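Uronate isomerase (Bacillus halodurans C-125, PDB 3HKA) isomerises uronate sugars, probably interconverting D-glucuronate and D-fructuronate, and binds zinc in an amidohydrolase-superfamily active site. Local coordinates at residues H26-S31 / D355-E360; V140-D145 / F165-R170. One frame throughout, in Å; residues are numbered along the deposited sequence.

Contact 1: H26-S31 / D355-E360. With ZN (zinc ion), chain F; FIX (D-fructuronic acid), chain D.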
# COMPACT_ATOMS: atom_id res chain seq x y z
N HIS A 26 -22.33 4.05 11.38
CA HIS A 26 -22.19 5.32 10.67
C HIS A 26 -22.89 5.31 9.32
O HIS A 26 -22.48 4.62 8.39
CB HIS A 26 -20.74 5.75 10.44
CG HIS A 26 -20.63 7.00 9.63
ND1 HIS A 26 -21.23 8.18 10.00
CD2 HIS A 26 -20.06 7.24 8.42
CE1 HIS A 26 -21.05 9.09 9.06
NE2 HIS A 26 -20.35 8.54 8.09
N THR A 27 -23.97 6.09 9.22
CA THR A 27 -24.72 6.19 7.97
C THR A 27 -25.22 7.62 7.86
O THR A 27 -25.04 8.43 8.78
CB THR A 27 -25.97 5.29 7.95
OG1 THR A 27 -27.03 5.93 8.69
CG2 THR A 27 -25.67 3.93 8.56
N HIS A 28 -25.85 7.91 6.74
CA HIS A 28 -26.43 9.21 6.49
C HIS A 28 -27.92 8.99 6.24
O HIS A 28 -28.53 9.61 5.37
CB HIS A 28 -25.75 9.86 5.29
CG HIS A 28 -24.34 10.28 5.57
ND1 HIS A 28 -24.03 11.49 6.15
CD2 HIS A 28 -23.16 9.62 5.42
CE1 HIS A 28 -22.72 11.56 6.35
NE2 HIS A 28 -22.18 10.44 5.91
N LEU A 29 -28.49 8.06 7.01
CA LEU A 29 -29.91 7.75 6.93
C LEU A 29 -30.58 8.39 8.14
O LEU A 29 -29.90 8.73 9.11
CB LEU A 29 -30.13 6.23 6.98
CG LEU A 29 -29.45 5.38 5.90
CD1 LEU A 29 -29.80 3.91 6.14
CD2 LEU A 29 -29.90 5.83 4.52
N PHE A 30 -31.89 8.55 8.08
CA PHE A 30 -32.64 9.16 9.18
C PHE A 30 -33.89 8.34 9.46
O PHE A 30 -34.38 7.62 8.59
CB PHE A 30 -33.06 10.58 8.82
CG PHE A 30 -31.92 11.52 8.62
CD1 PHE A 30 -31.40 12.23 9.70
CD2 PHE A 30 -31.36 11.71 7.36
CE1 PHE A 30 -30.34 13.12 9.52
CE2 PHE A 30 -30.30 12.59 7.18
CZ PHE A 30 -29.79 13.30 8.26
N SER A 31 -34.41 8.45 10.68
CA SER A 31 -35.62 7.74 11.05
C SER A 31 -36.72 8.23 10.12
O SER A 31 -36.81 9.42 9.83
CB SER A 31 -35.98 8.02 12.50
OG SER A 31 -36.98 7.13 12.97
N ASP A 355 -22.27 3.81 5.60
CA ASP A 355 -22.21 5.20 5.17
C ASP A 355 -23.36 5.44 4.19
O ASP A 355 -23.32 6.35 3.37
CB ASP A 355 -20.90 5.50 4.45
CG ASP A 355 -20.18 6.69 5.03
OD1 ASP A 355 -20.83 7.74 5.22
OD2 ASP A 355 -18.96 6.58 5.29
N ALA A 356 -24.39 4.61 4.29
CA ALA A 356 -25.54 4.70 3.40
C ALA A 356 -26.17 6.08 3.41
O ALA A 356 -26.44 6.65 4.47
CB ALA A 356 -26.58 3.64 3.78
N ARG A 357 -26.39 6.61 2.21
CA ARG A 357 -27.03 7.90 2.03
C ARG A 357 -28.44 7.64 1.50
O ARG A 357 -29.35 8.45 1.68
CB ARG A 357 -26.24 8.75 1.03
CG ARG A 357 -25.09 9.52 1.66
CD ARG A 357 -24.27 10.26 0.60
NE ARG A 357 -23.30 11.17 1.20
CZ ARG A 357 -23.63 12.31 1.81
NH1 ARG A 357 -24.90 12.67 1.90
NH2 ARG A 357 -22.68 13.08 2.33
N VAL A 358 -28.60 6.49 0.84
CA VAL A 358 -29.88 6.08 0.30
C VAL A 358 -30.25 4.77 0.99
O VAL A 358 -29.47 3.81 0.99
CB VAL A 358 -29.80 5.85 -1.23
CG1 VAL A 358 -31.18 5.49 -1.77
CG2 VAL A 358 -29.27 7.10 -1.92
N LEU A 359 -31.44 4.74 1.59
CA LEU A 359 -31.93 3.57 2.33
C LEU A 359 -31.57 2.19 1.77
O LEU A 359 -31.04 1.35 2.49
CB LEU A 359 -33.44 3.66 2.49
CG LEU A 359 -34.10 2.50 3.22
CD1 LEU A 359 -33.59 2.43 4.66
CD2 LEU A 359 -35.62 2.67 3.21
N GLU A 360 -31.89 1.94 0.51
CA GLU A 360 -31.61 0.63 -0.09
C GLU A 360 -30.15 0.20 -0.07
O GLU A 360 -29.85 -0.99 -0.12
CB GLU A 360 -32.11 0.59 -1.54
CG GLU A 360 -33.62 0.55 -1.73
CD GLU A 360 -34.29 1.89 -1.46
OE1 GLU A 360 -33.61 2.93 -1.53
OE2 GLU A 360 -35.52 1.90 -1.20
ZN ZN F . -20.29 9.48 6.19
O1A FIX D . -19.62 11.33 6.93
C1 FIX D . -18.91 11.96 6.10
O1B FIX D . -18.42 13.09 6.27
C2 FIX D . -18.61 11.26 4.75
O2 FIX D . -18.80 9.85 4.90
C3 FIX D . -19.53 11.84 3.64
O3 FIX D . -19.32 13.27 3.56
C4 FIX D . -19.31 11.28 2.20
O4 FIX D . -19.98 12.11 1.24
C5 FIX D . -19.81 9.82 2.03
O5 FIX D . -20.82 9.43 2.62
C6 FIX D . -19.06 8.86 1.12
O6 FIX D . -19.29 7.51 1.48
O HOH W 1 -31.18 9.43 3.73
O HOH W 2 -28.81 10.87 2.80

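Contact 2: V140-D145 / F165-R170. With FIX (D-fructuronic acid), chain D.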
# COMPACT_ATOMS: atom_id res chain seq x y z
N VAL A 140 -29.28 1.28 13.29
CA VAL A 140 -28.66 2.24 12.39
C VAL A 140 -28.25 3.50 13.15
O VAL A 140 -29.05 4.06 13.91
CB VAL A 140 -29.65 2.63 11.26
CG1 VAL A 140 -29.08 3.78 10.44
CG2 VAL A 140 -29.90 1.44 10.37
N VAL A 141 -27.01 3.94 12.95
CA VAL A 141 -26.54 5.15 13.60
C VAL A 141 -26.57 6.25 12.54
O VAL A 141 -26.01 6.10 11.45
CB VAL A 141 -25.09 5.00 14.13
CG1 VAL A 141 -24.61 6.32 14.70
CG2 VAL A 141 -25.03 3.91 15.20
N MET A 142 -27.26 7.35 12.86
CA MET A 142 -27.39 8.47 11.94
C MET A 142 -26.27 9.49 12.10
O MET A 142 -25.43 9.39 13.00
CB MET A 142 -28.72 9.20 12.18
CG MET A 142 -29.96 8.32 12.30
SD MET A 142 -31.45 9.32 12.62
CE MET A 142 -31.31 9.58 14.37
N THR A 143 -26.27 10.47 11.21
CA THR A 143 -25.32 11.57 11.27
C THR A 143 -26.26 12.76 11.47
O THR A 143 -26.92 13.21 10.54
CB THR A 143 -24.56 11.75 9.95
OG1 THR A 143 -23.72 10.61 9.73
CG2 THR A 143 -23.70 13.01 10.00
N ASN A 144 -26.32 13.24 12.71
CA ASN A 144 -27.20 14.35 13.03
C ASN A 144 -26.45 15.66 13.22
O ASN A 144 -25.73 15.85 14.20
CB ASN A 144 -28.01 13.98 14.27
CG ASN A 144 -28.69 12.64 14.12
OD1 ASN A 144 -28.23 11.62 14.65
ND2 ASN A 144 -29.78 12.62 13.36
N ASP A 145 -26.63 16.55 12.24
CA ASP A 145 -25.98 17.85 12.21
C ASP A 145 -26.97 18.96 12.58
O ASP A 145 -27.86 19.29 11.79
CB ASP A 145 -25.42 18.09 10.80
CG ASP A 145 -24.67 19.39 10.67
OD1 ASP A 145 -24.69 20.21 11.62
OD2 ASP A 145 -24.06 19.60 9.61
N PHE A 165 -33.11 3.61 15.21
CA PHE A 165 -32.20 4.67 14.78
C PHE A 165 -31.60 5.43 15.95
O PHE A 165 -32.32 5.90 16.83
CB PHE A 165 -32.94 5.65 13.86
CG PHE A 165 -33.35 5.05 12.55
CD1 PHE A 165 -32.64 5.34 11.39
CD2 PHE A 165 -34.44 4.18 12.47
CE1 PHE A 165 -33.00 4.76 10.17
CE2 PHE A 165 -34.82 3.60 11.26
CZ PHE A 165 -34.10 3.89 10.10
N HIS A 166 -30.27 5.55 15.95
CA HIS A 166 -29.57 6.25 17.02
C HIS A 166 -28.91 7.52 16.53
O HIS A 166 -28.46 7.61 15.38
CB HIS A 166 -28.52 5.33 17.64
CG HIS A 166 -29.08 4.01 18.09
ND1 HIS A 166 -29.33 2.98 17.22
CD2 HIS A 166 -29.49 3.59 19.31
CE1 HIS A 166 -29.88 1.97 17.88
NE2 HIS A 166 -29.99 2.32 19.15
N ALA A 167 -28.86 8.51 17.40
CA ALA A 167 -28.28 9.80 17.06
C ALA A 167 -26.77 9.85 17.31
O ALA A 167 -26.25 9.19 18.21
CB ALA A 167 -28.97 10.90 17.84
N ALA A 168 -26.10 10.65 16.50
CA ALA A 168 -24.66 10.87 16.61
C ALA A 168 -24.52 12.35 16.32
O ALA A 168 -24.85 12.80 15.22
CB ALA A 168 -23.89 10.04 15.58
N LEU A 169 -24.05 13.11 17.30
CA LEU A 169 -23.89 14.55 17.16
C LEU A 169 -22.72 14.97 16.24
O LEU A 169 -21.57 14.99 16.67
CB LEU A 169 -23.72 15.18 18.55
CG LEU A 169 -23.49 16.69 18.65
CD1 LEU A 169 -24.58 17.44 17.91
CD2 LEU A 169 -23.47 17.09 20.12
N ARG A 170 -23.04 15.29 14.99
CA ARG A 170 -22.03 15.71 14.00
C ARG A 170 -21.73 17.20 14.20
O ARG A 170 -22.65 18.02 14.25
CB ARG A 170 -22.57 15.45 12.59
CG ARG A 170 -21.55 15.65 11.49
CD ARG A 170 -20.32 14.76 11.66
NE ARG A 170 -19.43 14.94 10.52
CZ ARG A 170 -19.36 14.11 9.49
NH1 ARG A 170 -20.11 13.02 9.45
NH2 ARG A 170 -18.58 14.41 8.46
O1A FIX D . -19.62 11.33 6.93
C1 FIX D . -18.91 11.96 6.10
O1B FIX D . -18.42 13.09 6.27
C2 FIX D . -18.61 11.26 4.75
O2 FIX D . -18.80 9.85 4.90
C3 FIX D . -19.53 11.84 3.64
O3 FIX D . -19.32 13.27 3.56
C4 FIX D . -19.31 11.28 2.20
O4 FIX D . -19.98 12.11 1.24
C5 FIX D . -19.81 9.82 2.03
O5 FIX D . -20.82 9.43 2.62
C6 FIX D . -19.06 8.86 1.12
O6 FIX D . -19.29 7.51 1.48
O HOH W 3 -21.07 11.16 11.65

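Contact 1: H26-S31 / D355-E360
H26 and D355 meet at a zinc ion that H28 also binds: H26 NE2, H28 NE2 and D355 OD1 are the protein ligands, and O1A and O2 of D-fructuronate complete five-coordination. H26 and H28, just after strand 22-24, are consistent with the HxH pair at the end of the first barrel strand in amidohydrolases; D355 is consistent with the metal-binding aspartate of that superfamily. The H28 ring lies nearly coplanar with the D355 carboxylate (9°), whereas the H26 ring stands almost perpendicular to it (83°), so the two imidazoles reach the metal in different orientations. D355 OD2, turned from the zinc, is hydrogen-bonded to H353 NE2. Backbone bonds fix the two loops: D355 N to H26 O, 2.9 Å, and H28 N to A356 O, 2.7 Å.

From R357 CB, CG sits anti to the carbonyl carbon (chi1 -85°), which lays the chain alongside H28, and packs on H28 CB at 3.7 Å; the chain then extends through CD, 4.1 Å from the sugar's O5, to NE, whose bonds to O5 and O4 are weak, and CZ, 3.7 Å from O4. The guanidinium lies flat on the imidazole, centres 4.4 Å apart, with NH2 over the ring centre and donating to FIX O4 at 3.1 Å. A leucine here would probably leave O4 without this donor and one face of the H28 ring without its stacking partner.

Farther from the metal, L29 CG rests on A356 CB at 4.0 Å. Helix 361-386 packs against both residues through L362, helix 124-134 covers L359, and helix 42-46 meets V358.

Contact 2: V140-D145 / F165-R170
V140 and V141 pair in parallel register with F165 and H166, after which N144 and L169 form a single bridge, the two segments running 33° apart end to end. H166 N donates to V140 O and M142 N to H166 O, both at 2.8 Å and nearly straight; farther along, N144 N reaches A168 O and R170 N reaches N144 O.

Between these backbone bonds the N144 side chain does the work of a main-chain carbonyl. Its OD1 accepts A168 N at 3.0 Å, in the carboxamide plane and on a lone pair; CG sits beside the backbone N (chi1 -52°), which swings the amide toward the opposite segment, while ND2 is hydrogen-bonded to E151 OE1. On the face of V140 and F165, V140 CG1 lies 4.0 Å from F165 CD1, and M142 CG comes to the edge of the same ring. M142 then bends at chi3 (-82°), bringing CE to 3.6 Å from H166 O. V141 CG1 touches A168 CB on the other side.

T143 and R170 lie side by side: T143 CG2 packs along the aliphatic part of R170, 3.7 Å from its CG. The guanidinium grips the carboxylate of D-fructuronate with two nearly straight bonds, NH1 to O1A and NH2 to O1B, the latter 2.6 Å long. NH1 also donates to water 3, a weak second partner of T143 OG1, which is held chiefly by T27 O, whereas NE pairs with D172.

The contact closes a beta-alpha-beta unit: helix 149-156 links the paired strands and covers N144 and A167 through W155. Helix 198-215 packs on L169, and strand 220-224 runs parallel beside strand 169-170, with R170 touching its A221 and S223.

In the fold
Both contacts are buried, with centres 10 Å apart, and in sequence contact 2 is nested within the loop that contact 1 closes. Contact 1 joins two irregular loops over a long sequence separation and depends on zinc coordination and stacking; contact 2 joins neighbouring strands, with backbone pairing and apolar packing dominant and R170 bringing the charge that meets the substrate. Both reach that substrate, contact 1 through the metal and at O4, contact 2 at the carboxylate, whose O1A is also a zinc ligand. They also touch directly. T27 OG1 lies 2.9 Å from V141 O and T27 O lies 2.7 Å from T143 OG1, probable hydrogen bonds that tie the metal loop to the strand end beside it.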